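Ribulose bisphosphate carboxylase (Hyperthermus butylicus DSM 5456, PDB 6HUN) probably catalyses the carboxylation of ribulose 1,5-bisphosphate to two molecules of 3-phosphoglycerate, as a magnesium-dependent form III Rubisco in an archaeal AMP degradation pathway. Local coordinates at residues A[28-33]-A[86-91]; A[290-295]-A[322-327]; A[410-415]-A[449-454]. All coordinates share one frame; numbering follows the deposited sequence.

Overall arrangement
The three contacts follow one another along the chain. Contact 1 lies in the N-terminal domain, where segment 28-33 pairs with the outermost strand of a mixed sheet. Contacts 2 and 3 lie in the catalytic barrel domain. Contact 2 joins two of its eight strands and holds His295, a predicted proton acceptor. Its His293 side chain is about 3 Å from a bound calcium ion and from the side chain of Lys203, predicted to carry the metal-binding carbamate, which is absent here. Contact 3 is on the surface, its centre about 31 Å from that of contact 2. The centres of contacts 1 and 3 are about 58 Å apart, on opposite sides of the chain's centre.

Contact 1 (A[28-33]-A[86-91]); sequences EFVDES and AKAYRF
A single beta bridge between Val30 and Ala88 adds segment 28-33 to the edge of the N-terminal domain sheet. On the strand side, Ala88 supplies both the N-H and the C=O. Its N donates to Phe29 O at 2.8 Å, and its O accepts from Asp31 N at 2.9 Å. Beside the bridge, the Lys87 chain bends at chi2, chi3 and chi4, passes CD over the Phe29 carbonyl and brings NZ to Asp31. The salt bridge from Lys87 NZ to Asp31 OD2 is weak, at 3.3 Å. The other oxygen, Asp31 OD1, is gripped twice by Ser33: OG meets its syn lone pair at 2.7 Å, and N closes an Asx turn at 3.0 Å. These two bonds hold the carboxylate in place. Most apolar touching is on Phe91. Val30 CG1 lies anti to its backbone N (chi1 -174°) and meets the ring edge at CZ, 3.7 Å away. Glu32 CG packs obliquely on the same ring, 3.8 Å from Phe91 CE1, while Glu32 OE1 pairs with Lys56. Helix 55-65 packs on Phe29 and Phe91. Segment 28-33 thus lies beside strand 87-93, away from strand 99-105, at the margin of the mixed sheet of the Rubisco N-terminal domain.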
loop_
_atom_site.group_PDB
_atom_site.type_symbol
_atom_site.label_atom_id
_atom_site.label_comp_id
_atom_site.label_asym_id
_atom_site.label_seq_id
_atom_site.Cartn_x
_atom_site.Cartn_y
_atom_site.Cartn_z
ATOM N N GLU A 28 -21.597 -21.968 7.459
ATOM C CA GLU A 28 -20.577 -22.837 8.035
ATOM C C GLU A 28 -19.422 -22.061 8.676
ATOM O O GLU A 28 -18.643 -22.645 9.449
ATOM C CB GLU A 28 -20.104 -23.776 6.913
ATOM C CG GLU A 28 -18.633 -24.154 6.900
ATOM C CD GLU A 28 -18.321 -25.379 6.047
ATOM O OE1 GLU A 28 -19.221 -25.836 5.289
ATOM O OE2 GLU A 28 -17.174 -25.893 6.157
ATOM N N PHE A 29 -19.315 -20.757 8.422
ATOM C CA PHE A 29 -18.216 -19.961 8.967
ATOM C C PHE A 29 -18.643 -19.057 10.109
ATOM O O PHE A 29 -17.830 -18.259 10.580
ATOM C CB PHE A 29 -17.563 -19.119 7.855
ATOM C CG PHE A 29 -16.857 -19.952 6.814
ATOM C CD1 PHE A 29 -17.573 -20.576 5.804
ATOM C CD2 PHE A 29 -15.482 -20.138 6.874
ATOM C CE1 PHE A 29 -16.949 -21.372 4.855
ATOM C CE2 PHE A 29 -14.846 -20.919 5.926
ATOM C CZ PHE A 29 -15.592 -21.550 4.904
ATOM N N VAL A 30 -19.896 -19.150 10.544
ATOM C CA VAL A 30 -20.475 -18.333 11.601
ATOM C C VAL A 30 -20.820 -19.259 12.753
ATOM O O VAL A 30 -21.258 -20.386 12.516
ATOM C CB VAL A 30 -21.731 -17.595 11.104
ATOM C CG1 VAL A 30 -22.235 -16.637 12.147
ATOM C CG2 VAL A 30 -21.424 -16.841 9.814
ATOM N N ASP A 31 -20.616 -18.792 13.993
ATOM C CA ASP A 31 -20.864 -19.607 15.189
ATOM C C ASP A 31 -20.853 -18.752 16.438
ATOM O O ASP A 31 -19.811 -18.607 17.074
ATOM C CB ASP A 31 -19.808 -20.693 15.315
ATOM C CG ASP A 31 -20.080 -21.662 16.470
ATOM O OD1 ASP A 31 -20.933 -21.366 17.337
ATOM O OD2 ASP A 31 -19.430 -22.730 16.482
ATOM N N GLU A 32 -21.988 -18.172 16.797
ATOM C CA GLU A 32 -21.986 -17.226 17.906
ATOM C C GLU A 32 -21.823 -17.887 19.267
ATOM O O GLU A 32 -21.837 -17.186 20.292
ATOM C CB GLU A 32 -23.265 -16.409 17.884
ATOM C CG GLU A 32 -23.458 -15.608 16.623
ATOM C CD GLU A 32 -24.778 -14.905 16.669
ATOM O OE1 GLU A 32 -25.687 -15.286 15.896
ATOM O OE2 GLU A 32 -24.927 -14.013 17.543
ATOM N N SER A 33 -21.671 -19.201 19.314
ATOM C CA SER A 33 -21.388 -19.892 20.559
ATOM C C SER A 33 -19.907 -20.180 20.707
ATOM O O SER A 33 -19.490 -20.746 21.719
ATOM C CB SER A 33 -22.192 -21.197 20.649
ATOM O OG SER A 33 -21.602 -22.181 19.821
ATOM N N ALA A 86 -11.656 -19.872 9.407
ATOM C CA ALA A 86 -11.938 -18.752 10.310
ATOM C C ALA A 86 -13.418 -18.739 10.695
ATOM O O ALA A 86 -14.269 -19.234 9.956
ATOM C CB ALA A 86 -11.545 -17.408 9.675
ATOM N N LYS A 87 -13.730 -18.180 11.870
ATOM C CA LYS A 87 -15.098 -18.191 12.367
ATOM C C LYS A 87 -15.539 -16.820 12.836
ATOM O O LYS A 87 -14.940 -16.260 13.757
ATOM C CB LYS A 87 -15.249 -19.204 13.526
ATOM C CG LYS A 87 -15.081 -20.630 13.081
ATOM C CD LYS A 87 -16.219 -21.053 12.151
ATOM C CE LYS A 87 -16.870 -22.306 12.676
ATOM N NZ LYS A 87 -17.346 -22.005 14.046
ATOM N N ALA A 88 -16.634 -16.315 12.265
ATOM C CA ALA A 88 -17.298 -15.151 12.834
ATOM C C ALA A 88 -18.085 -15.623 14.039
ATOM O O ALA A 88 -18.997 -16.432 13.878
ATOM C CB ALA A 88 -18.246 -14.495 11.839
ATOM N N TYR A 89 -17.773 -15.094 15.220
ATOM C CA TYR A 89 -18.323 -15.633 16.463
ATOM C C TYR A 89 -19.056 -14.584 17.280
ATOM O O TYR A 89 -19.534 -14.885 18.384
ATOM C CB TYR A 89 -17.215 -16.285 17.312
ATOM C CG TYR A 89 -16.224 -15.302 17.876
ATOM C CD1 TYR A 89 -15.110 -14.907 17.126
ATOM C CD2 TYR A 89 -16.404 -14.741 19.130
ATOM C CE1 TYR A 89 -14.226 -13.995 17.611
ATOM C CE2 TYR A 89 -15.521 -13.825 19.627
ATOM C CZ TYR A 89 -14.432 -13.436 18.851
ATOM O OH TYR A 89 -13.532 -12.531 19.350
ATOM N N ARG A 90 -19.222 -13.379 16.753
ATOM C CA ARG A 90 -19.739 -12.320 17.596
ATOM C C ARG A 90 -20.088 -11.132 16.744
ATOM O O ARG A 90 -19.321 -10.770 15.834
ATOM C CB ARG A 90 -18.724 -11.923 18.666
ATOM C CG ARG A 90 -19.240 -10.929 19.645
ATOM C CD ARG A 90 -18.197 -10.634 20.678
ATOM N NE ARG A 90 -18.551 -9.447 21.434
ATOM C CZ ARG A 90 -17.683 -8.743 22.141
ATOM N NH1 ARG A 90 -16.396 -9.091 22.155
ATOM N NH2 ARG A 90 -18.091 -7.667 22.783
ATOM N N PHE A 91 -21.241 -10.536 17.056
ATOM C CA PHE A 91 -21.882 -9.480 16.294
ATOM C C PHE A 91 -22.332 -8.366 17.231
ATOM O O PHE A 91 -22.881 -8.626 18.318
ATOM C CB PHE A 91 -23.094 -10.055 15.512
ATOM C CG PHE A 91 -22.715 -11.088 14.481
ATOM C CD1 PHE A 91 -22.367 -12.379 14.861
ATOM C CD2 PHE A 91 -22.680 -10.754 13.118
ATOM C CE1 PHE A 91 -21.994 -13.311 13.936
ATOM C CE2 PHE A 91 -22.333 -11.696 12.172
ATOM C CZ PHE A 91 -21.979 -12.972 12.566
#

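Contact 2 (A[290-295]-A[322-327]); sequences LAIHGH and AGVDHV
Ile292 O takes two backbone N-H groups, both in its carbonyl plane. Asp325 N is the nearer at 2.7 Å; the bond from His326 N is longer, 3.3 Å. Asp325 CG is anti to the carbonyl carbon (chi1 -63°), and OD2 uses its anti lone pair to accept from Ile292 N at 2.7 Å. OD1 accepts from the backbone N of Lys155 and Gly156. An alanine in place of Asp325 would probably leave the N-H groups of Ile292, Lys155 and Gly156 without this acceptor. Gly294 N donates to His326 O at 3.0 Å. His293 ND1 and His326 ND1, on one face of the sheet, share a hydrogen bond of 3.1 Å, with ring planes at 88°. His293 is also close to the bound calcium ion and to Lys203. On the face of Val327, Val324 CG1 is 3.9 Å from Gly294 CA, where a side chain would clash. His295, also here, is a predicted proton acceptor. Strands 291-295 and 326-328 are parallel neighbours in the eight-stranded barrel, linked through helix 312-322 with its Schellman end at Gly323. Strand 265-269 flanks strand 291-295; helix 275-288 packs on Ile292 and Val324, helix 156-164 on Asp325 and His326.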
loop_
_atom_site.group_PDB
_atom_site.type_symbol
_atom_site.label_atom_id
_atom_site.label_comp_id
_atom_site.label_asym_id
_atom_site.label_seq_id
_atom_site.Cartn_x
_atom_site.Cartn_y
_atom_site.Cartn_z
ATOM N N LEU A 290 20.799 0.841 13.436
ATOM C CA LEU A 290 20.089 2.075 13.128
ATOM C C LEU A 290 18.683 2.052 13.744
ATOM O O LEU A 290 18.137 0.997 14.078
ATOM C CB LEU A 290 19.956 2.295 11.574
ATOM C CG LEU A 290 21.237 2.253 10.707
ATOM C CD1 LEU A 290 20.979 2.286 9.215
ATOM C CD2 LEU A 290 22.199 3.383 11.170
ATOM N N ALA A 291 18.100 3.236 13.909
ATOM C CA ALA A 291 16.684 3.409 14.201
ATOM C C ALA A 291 15.971 3.811 12.909
ATOM O O ALA A 291 16.569 4.409 12.004
ATOM C CB ALA A 291 16.481 4.501 15.289
ATOM N N ILE A 292 14.643 3.554 12.850
ATOM C CA ILE A 292 13.832 3.804 11.667
ATOM C C ILE A 292 12.693 4.739 11.998
ATOM O O ILE A 292 11.878 4.425 12.876
ATOM C CB ILE A 292 13.207 2.521 11.102
ATOM C CG1 ILE A 292 14.345 1.517 10.746
ATOM C CG2 ILE A 292 12.192 2.875 9.894
ATOM C CD1 ILE A 292 13.788 0.238 10.239
ATOM N N HIS A 293 12.590 5.820 11.238
ATOM C CA HIS A 293 11.429 6.688 11.286
ATOM C C HIS A 293 10.463 6.229 10.189
ATOM O O HIS A 293 10.784 6.323 9.001
ATOM C CB HIS A 293 11.848 8.130 11.061
ATOM C CG HIS A 293 10.722 9.112 11.200
ATOM N ND1 HIS A 293 10.639 9.995 12.256
ATOM C CD2 HIS A 293 9.643 9.349 10.421
ATOM C CE1 HIS A 293 9.567 10.755 12.100
ATOM N NE2 HIS A 293 8.924 10.363 11.012
ATOM N N GLY A 294 9.274 5.758 10.573
ATOM C CA GLY A 294 8.295 5.390 9.550
ATOM C C GLY A 294 7.357 6.526 9.158
ATOM O O GLY A 294 6.678 7.119 10.027
ATOM N N HIS A 295 7.357 6.928 7.881
ATOM C CA HIS A 295 6.493 8.009 7.436
ATOM C C HIS A 295 5.243 7.349 6.863
ATOM O O HIS A 295 5.349 6.458 6.047
ATOM C CB HIS A 295 7.187 8.854 6.365
ATOM C CG HIS A 295 6.480 10.130 6.097
ATOM N ND1 HIS A 295 5.275 10.166 5.416
ATOM C CD2 HIS A 295 6.707 11.399 6.547
ATOM C CE1 HIS A 295 4.833 11.419 5.389
ATOM N NE2 HIS A 295 5.688 12.189 6.057
ATOM N N ALA A 322 6.366 -4.403 12.589
ATOM C CA ALA A 322 7.328 -4.521 11.493
ATOM C C ALA A 322 8.644 -3.895 11.867
ATOM O O ALA A 322 9.702 -4.349 11.393
ATOM C CB ALA A 322 6.788 -3.856 10.217
ATOM N N GLY A 323 8.604 -2.868 12.724
ATOM C CA GLY A 323 9.835 -2.409 13.331
ATOM C C GLY A 323 10.191 -0.959 13.133
ATOM O O GLY A 323 11.377 -0.636 13.282
ATOM N N VAL A 324 9.205 -0.027 12.960
ATOM C CA VAL A 324 9.572 1.394 13.076
ATOM C C VAL A 324 9.923 1.710 14.524
ATOM O O VAL A 324 9.431 1.075 15.474
ATOM C CB VAL A 324 8.459 2.323 12.545
ATOM C CG1 VAL A 324 8.016 1.857 11.086
ATOM C CG2 VAL A 324 7.303 2.327 13.460
ATOM N N ASP A 325 10.815 2.689 14.703
ATOM C CA ASP A 325 11.071 3.226 16.037
ATOM C C ASP A 325 10.279 4.489 16.313
ATOM O O ASP A 325 10.140 4.886 17.490
ATOM C CB ASP A 325 12.533 3.561 16.209
ATOM C CG ASP A 325 13.410 2.320 16.097
ATOM O OD1 ASP A 325 13.395 1.531 17.045
ATOM O OD2 ASP A 325 13.996 2.119 15.022
ATOM N N HIS A 326 9.778 5.156 15.261
ATOM C CA HIS A 326 8.976 6.356 15.418
ATOM C C HIS A 326 7.815 6.290 14.427
ATOM O O HIS A 326 7.984 5.826 13.303
ATOM C CB HIS A 326 9.670 7.687 15.079
ATOM C CG HIS A 326 11.104 7.824 15.461
ATOM N ND1 HIS A 326 11.938 8.686 14.779
ATOM C CD2 HIS A 326 11.833 7.317 16.480
ATOM C CE1 HIS A 326 13.129 8.707 15.369
ATOM N NE2 HIS A 326 13.093 7.878 16.398
ATOM N N VAL A 327 6.652 6.822 14.803
ATOM C CA VAL A 327 5.547 6.816 13.808
ATOM C C VAL A 327 4.573 7.942 14.147
ATOM O O VAL A 327 4.345 8.274 15.316
ATOM C CB VAL A 327 4.825 5.444 13.739
ATOM C CG1 VAL A 327 3.888 5.259 14.901
ATOM C CG2 VAL A 327 3.937 5.367 12.404
#

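Contact 3 (A[410-415]-A[449-454]); sequences GHPDGP and LEKWGY
Lys451 NZ donates to Gly410 O at 3.0 Å, joining helix 443-452 to the loop between helices 405-409 and 415-431 of the alpha/beta barrel domain. The ammonium group comes in the plane of the carbonyl, with a C=O...N angle of 156°. Trp452 reaches the same peptide from another direction. Its CZ2 is 3.5 Å from Gly410 O, and the backbone N of His411 lies at the ring edge near CH2. The apolar part of Lys451 packs along Pro412. The two side chains slide past each other in opposite directions, with Pro412 CG 3.6 Å from Lys451 CE. A hydrogen bond and an aliphatic contact therefore use the same lysine chain.

The next shell sets these groups in place. Lys451 CG is anti to its backbone N (chi1 -176°), which sends the chain out from the helix toward the loop before it bends at chi3 and chi4. On the way, Lys451 CD lies 3.5 Å above one face of the Trp452 ring, offset toward the rim. That ring also meets the ring of His385 and packs on Pro386. On the loop side, a type I beta turn runs from His411 to Gly414. It is closed by Gly414 N donating to His411 O at 2.9 Å. Asp413 OD1 forms a salt bridge with Arg447, an earlier residue of helix 443-452, giving the turn a tie to that helix. His411 NE2 is bonded to Glu444 O of the same helix, and the imidazole rests on Ala417 and Ala421 of helix 415-431. Gly414 occupies the N-cap position of helix 415-431. Within the turn, Pro412 CD sits over one face of the His411 ring, 3.5 Å above its plane and offset toward the rim.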
loop_
_atom_site.group_PDB
_atom_site.type_symbol
_atom_site.label_atom_id
_atom_site.label_comp_id
_atom_site.label_asym_id
_atom_site.label_seq_id
_atom_site.Cartn_x
_atom_site.Cartn_y
_atom_site.Cartn_z
ATOM N N GLY A 410 10.143 30.102 11.178
ATOM C CA GLY A 410 9.431 31.354 11.087
ATOM C C GLY A 410 9.700 32.346 12.204
ATOM O O GLY A 410 9.039 33.391 12.249
ATOM N N HIS A 411 10.648 32.067 13.101
ATOM C CA HIS A 411 10.900 32.964 14.238
ATOM C C HIS A 411 11.457 34.307 13.760
ATOM O O HIS A 411 12.345 34.348 12.904
ATOM C CB HIS A 411 11.870 32.314 15.227
ATOM C CG HIS A 411 11.915 32.974 16.576
ATOM N ND1 HIS A 411 12.897 33.878 16.932
ATOM C CD2 HIS A 411 11.115 32.846 17.662
ATOM C CE1 HIS A 411 12.691 34.288 18.171
ATOM N NE2 HIS A 411 11.614 33.683 18.637
ATOM N N PRO A 412 10.973 35.423 14.310
ATOM C CA PRO A 412 11.396 36.741 13.808
ATOM C C PRO A 412 12.904 36.963 13.821
ATOM O O PRO A 412 13.405 37.782 13.048
ATOM C CB PRO A 412 10.681 37.718 14.750
ATOM C CG PRO A 412 9.488 36.973 15.228
ATOM C CD PRO A 412 9.904 35.523 15.316
ATOM N N ASP A 413 13.639 36.247 14.673
ATOM C CA ASP A 413 15.085 36.399 14.788
ATOM C C ASP A 413 15.861 35.289 14.094
ATOM O O ASP A 413 17.048 35.099 14.393
ATOM C CB ASP A 413 15.506 36.457 16.254
ATOM C CG ASP A 413 14.953 37.666 16.969
ATOM O OD1 ASP A 413 14.263 37.491 17.998
ATOM O OD2 ASP A 413 15.189 38.792 16.480
ATOM N N GLY A 414 15.228 34.537 13.199
ATOM C CA GLY A 414 15.940 33.514 12.487
ATOM C C GLY A 414 15.801 32.161 13.154
ATOM O O GLY A 414 15.345 32.040 14.299
ATOM N N PRO A 415 16.200 31.108 12.440
ATOM C CA PRO A 415 15.879 29.750 12.918
ATOM C C PRO A 415 16.653 29.338 14.159
ATOM O O PRO A 415 16.093 28.653 15.024
ATOM C CB PRO A 415 16.213 28.863 11.707
ATOM C CG PRO A 415 17.160 29.688 10.878
ATOM C CD PRO A 415 16.750 31.112 11.076
ATOM N N LEU A 449 6.000 33.927 21.852
ATOM C CA LEU A 449 4.679 34.148 22.437
ATOM C C LEU A 449 4.057 35.428 21.889
ATOM O O LEU A 449 2.857 35.458 21.594
ATOM C CB LEU A 449 4.770 34.186 23.964
ATOM C CG LEU A 449 5.023 32.853 24.676
ATOM C CD1 LEU A 449 5.016 33.034 26.195
ATOM C CD2 LEU A 449 4.019 31.778 24.246
ATOM N N GLU A 450 4.873 36.471 21.697
ATOM C CA GLU A 450 4.422 37.671 20.989
ATOM C C GLU A 450 3.806 37.321 19.634
ATOM O O GLU A 450 2.650 37.671 19.347
ATOM C CB GLU A 450 5.609 38.641 20.832
ATOM C CG GLU A 450 5.511 39.694 19.697
ATOM C CD GLU A 450 6.338 39.286 18.443
ATOM O OE1 GLU A 450 5.737 39.111 17.352
ATOM O OE2 GLU A 450 7.583 39.131 18.546
ATOM N N LYS A 451 4.567 36.605 18.798
ATOM C CA LYS A 451 4.192 36.406 17.398
ATOM C C LYS A 451 3.016 35.440 17.237
ATOM O O LYS A 451 2.049 35.744 16.535
ATOM C CB LYS A 451 5.396 35.896 16.601
ATOM C CG LYS A 451 5.141 35.755 15.118
ATOM C CD LYS A 451 6.327 35.126 14.434
ATOM C CE LYS A 451 6.740 35.928 13.213
ATOM N NZ LYS A 451 6.569 35.097 11.982
ATOM N N TRP A 452 3.090 34.263 17.852
ATOM C CA TRP A 452 2.076 33.244 17.631
ATOM C C TRP A 452 1.175 32.982 18.827
ATOM O O TRP A 452 0.117 32.377 18.650
ATOM C CB TRP A 452 2.720 31.911 17.240
ATOM C CG TRP A 452 3.513 31.892 15.965
ATOM C CD1 TRP A 452 3.030 32.005 14.690
ATOM C CD2 TRP A 452 4.932 31.705 15.841
ATOM N NE1 TRP A 452 4.061 31.906 13.781
ATOM C CE2 TRP A 452 5.238 31.718 14.460
ATOM C CE3 TRP A 452 5.975 31.519 16.762
ATOM C CZ2 TRP A 452 6.544 31.559 13.977
ATOM C CZ3 TRP A 452 7.272 31.373 16.281
ATOM C CH2 TRP A 452 7.542 31.387 14.898
ATOM N N GLY A 453 1.585 33.362 20.033
ATOM C CA GLY A 453 0.698 33.225 21.172
ATOM C C GLY A 453 0.433 31.774 21.515
ATOM O O GLY A 453 1.326 30.911 21.481
ATOM N N TYR A 454 -0.828 31.491 21.826
ATOM C CA TYR A 454 -1.211 30.206 22.392
ATOM C C TYR A 454 -2.019 29.325 21.447
ATOM O O TYR A 454 -2.523 28.289 21.897
ATOM C CB TYR A 454 -1.984 30.435 23.698
ATOM C CG TYR A 454 -1.080 30.886 24.806
ATOM C CD1 TYR A 454 -0.273 29.969 25.456
ATOM C CD2 TYR A 454 -1.005 32.236 25.187
ATOM C CE1 TYR A 454 0.586 30.342 26.454
ATOM C CE2 TYR A 454 -0.129 32.623 26.197
ATOM C CZ TYR A 454 0.667 31.652 26.823
ATOM O OH TYR A 454 1.548 31.954 27.831
#